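Local structure of iron-sulfur cluster assembly scaffold protein NifU (6A6F) at residues 41-47 against 130-135. The protein probably serves as a SufU-type scaffold or sulfur-transfer protein in the assembly of iron-sulfur clusters by the SUF system. Sequence-based numbering, arbitrary orientation.
Sequences VTLYFLF and TLEIAL
F45 sets the far end of its ring against the side chains of L131 and A134, three residues apart and so on about the same side of helix 118-135. The methyl CD1 of L131 comes in at the ring edge, close to its plane, 3.5 Å from CE2, while A134 CB approaches CE1 obliquely at 3.6 Å. Alanine suits this place because its lone methyl lets the aromatic ring come close to the helix backbone. L131 carries CG anti to its own backbone N (chi1 176°), which brings the branch toward the strand and across F45 at about a right angle. Toward the end of the strand, CD2 of L135 touches both rings, 3.8 Å from F47 CZ and more loosely F45 CE2. F47, partly exposed, also makes a cation-pi contact with K81, a use for an aromatic at the margin. In the other direction, L43 is long enough to reach T130 with a single branch: CD1 meets T130 CG2 at 3.8 Å. T130 serves two ends: its methyl joins this apolar layer, while OG1, 3.9 Å from the compact V41 at CG1, is hydrogen-bonded back to L126 O, so a buried hydroxyl is satisfied within the helix. Replacing F45 with an alanine takes away the ring, which is likely to leave a gap between strand and helix and L131 CD1 and A134 CB without their partner. Alternate residues V41, L43, F45 and F47 thus present one face of the sheet's central strand to the C-terminal helix; the axes of segments 41-47 and 130-135 pass 9.7 Å apart at 41°. Helix 63-76 extends the layer through M72, which touches L43 and L131. No hydrogen bond or salt bridge joins the two segments, consistent with strand-helix packing in this NifU-like fold that rests mainly on apolar burial and close fit.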
loop_
_atom_site.group_PDB
_atom_site.type_symbol
_atom_site.label_atom_id
_atom_site.label_comp_id
_atom_site.label_asym_id
_atom_site.label_seq_id
_atom_site.Cartn_x
_atom_site.Cartn_y
_atom_site.Cartn_z
ATOM N N VAL A 41 -6.456 -9.519 -0.027
ATOM C CA VAL A 41 -5.619 -10.211 0.930
ATOM C C VAL A 41 -5.763 -11.736 0.784
ATOM O O VAL A 41 -6.880 -12.235 0.616
ATOM C CB VAL A 41 -5.947 -9.754 2.348
ATOM C CG1 VAL A 41 -7.330 -10.225 2.795
ATOM C CG2 VAL A 41 -4.879 -10.230 3.319
ATOM N N THR A 42 -4.640 -12.444 0.820
ATOM C CA THR A 42 -4.655 -13.907 0.922
ATOM C C THR A 42 -4.015 -14.284 2.238
ATOM O O THR A 42 -2.879 -13.920 2.493
ATOM C CB THR A 42 -3.862 -14.546 -0.215
ATOM O OG1 THR A 42 -4.517 -14.204 -1.420
ATOM C CG2 THR A 42 -3.816 -16.083 -0.106
ATOM N N LEU A 43 -4.771 -14.939 3.111
ATOM C CA LEU A 43 -4.243 -15.358 4.374
ATOM C C LEU A 43 -3.756 -16.816 4.318
ATOM O O LEU A 43 -4.463 -17.693 3.841
ATOM C CB LEU A 43 -5.307 -15.210 5.439
ATOM C CG LEU A 43 -5.898 -13.843 5.679
ATOM C CD1 LEU A 43 -7.007 -13.963 6.724
ATOM C CD2 LEU A 43 -4.790 -12.947 6.178
ATOM N N TYR A 44 -2.589 -17.067 4.891
ATOM C CA TYR A 44 -1.976 -18.435 4.979
ATOM C C TYR A 44 -1.927 -18.836 6.472
ATOM O O TYR A 44 -1.457 -18.060 7.277
ATOM C CB TYR A 44 -0.524 -18.437 4.428
ATOM C CG TYR A 44 -0.477 -18.164 2.962
ATOM C CD1 TYR A 44 -0.523 -16.888 2.497
ATOM C CD2 TYR A 44 -0.463 -19.208 2.024
ATOM C CE1 TYR A 44 -0.504 -16.613 1.139
ATOM C CE2 TYR A 44 -0.478 -18.942 0.668
ATOM C CZ TYR A 44 -0.502 -17.630 0.251
ATOM O OH TYR A 44 -0.526 -17.320 -1.061
ATOM N N PHE A 45 -2.425 -20.023 6.843
ATOM C CA PHE A 45 -2.437 -20.451 8.241
ATOM C C PHE A 45 -1.663 -21.748 8.462
ATOM O O PHE A 45 -1.731 -22.649 7.615
ATOM C CB PHE A 45 -3.876 -20.711 8.729
ATOM C CG PHE A 45 -4.770 -19.501 8.700
ATOM C CD1 PHE A 45 -5.418 -19.144 7.548
ATOM C CD2 PHE A 45 -4.983 -18.769 9.847
ATOM C CE1 PHE A 45 -6.267 -18.050 7.530
ATOM C CE2 PHE A 45 -5.807 -17.668 9.844
ATOM C CZ PHE A 45 -6.458 -17.320 8.681
ATOM N N LEU A 46 -0.973 -21.832 9.607
ATOM C CA LEU A 46 -0.582 -23.100 10.215
ATOM C C LEU A 46 -1.260 -23.166 11.568
ATOM O O LEU A 46 -1.213 -22.171 12.322
ATOM C CB LEU A 46 0.927 -23.235 10.480
ATOM C CG LEU A 46 1.820 -23.308 9.238
ATOM C CD1 LEU A 46 3.293 -23.193 9.622
ATOM C CD2 LEU A 46 1.629 -24.602 8.466
ATOM N N PHE A 47 -1.752 -24.367 11.895
ATOM C CA PHE A 47 -2.443 -24.692 13.135
ATOM C C PHE A 47 -1.777 -25.890 13.805
ATOM O O PHE A 47 -1.154 -26.731 13.143
ATOM C CB PHE A 47 -3.887 -25.144 12.848
ATOM C CG PHE A 47 -4.715 -24.178 12.006
ATOM C CD1 PHE A 47 -4.954 -22.921 12.426
ATOM C CD2 PHE A 47 -5.306 -24.598 10.847
ATOM C CE1 PHE A 47 -5.747 -22.029 11.674
ATOM C CE2 PHE A 47 -6.084 -23.743 10.076
ATOM C CZ PHE A 47 -6.318 -22.448 10.497
ATOM N N THR A 130 -12.238 -12.215 6.186
ATOM C CA THR A 130 -11.505 -13.294 5.551
ATOM C C THR A 130 -11.081 -14.340 6.545
ATOM O O THR A 130 -11.230 -15.531 6.285
ATOM C CB THR A 130 -10.292 -12.778 4.758
ATOM O OG1 THR A 130 -10.766 -11.826 3.813
ATOM C CG2 THR A 130 -9.610 -13.921 4.022
ATOM N N LEU A 131 -10.631 -13.912 7.716
ATOM C CA LEU A 131 -10.342 -14.833 8.793
ATOM C C LEU A 131 -11.556 -15.667 9.253
ATOM O O LEU A 131 -11.458 -16.890 9.434
ATOM C CB LEU A 131 -9.836 -14.059 9.971
ATOM C CG LEU A 131 -9.561 -14.834 11.259
ATOM C CD1 LEU A 131 -8.357 -15.715 11.143
ATOM C CD2 LEU A 131 -9.321 -13.877 12.397
ATOM N N GLU A 132 -12.689 -15.005 9.485
ATOM C CA GLU A 132 -13.963 -15.708 9.812
ATOM C C GLU A 132 -14.291 -16.846 8.842
ATOM O O GLU A 132 -14.539 -17.998 9.235
ATOM C CB GLU A 132 -15.108 -14.688 9.856
ATOM C CG GLU A 132 -16.437 -15.258 10.373
ATOM C CD GLU A 132 -17.540 -14.193 10.458
ATOM O OE1 GLU A 132 -17.499 -13.213 9.690
ATOM O OE2 GLU A 132 -18.434 -14.328 11.308
ATOM N N ILE A 133 -14.258 -16.546 7.561
ATOM C CA ILE A 133 -14.508 -17.569 6.553
ATOM C C ILE A 133 -13.471 -18.666 6.650
ATOM O O ILE A 133 -13.840 -19.839 6.681
ATOM C CB ILE A 133 -14.582 -16.995 5.142
ATOM C CG1 ILE A 133 -15.788 -16.053 5.027
ATOM C CG2 ILE A 133 -14.754 -18.100 4.100
ATOM C CD1 ILE A 133 -15.658 -15.024 3.914
ATOM N N ALA A 134 -12.184 -18.298 6.785
ATOM C CA ALA A 134 -11.128 -19.286 6.855
ATOM C C ALA A 134 -11.311 -20.231 8.032
ATOM O O ALA A 134 -11.143 -21.420 7.903
ATOM C CB ALA A 134 -9.750 -18.605 6.946
ATOM N N LEU A 135 -11.588 -19.694 9.203
ATOM C CA LEU A 135 -11.664 -20.532 10.403
ATOM C C LEU A 135 -12.988 -21.318 10.580
ATOM O O LEU A 135 -13.035 -22.264 11.372
ATOM C CB LEU A 135 -11.430 -19.711 11.661
ATOM C CG LEU A 135 -10.085 -19.018 11.793
ATOM C CD1 LEU A 135 -10.063 -18.343 13.144
ATOM C CD2 LEU A 135 -8.893 -19.965 11.638
#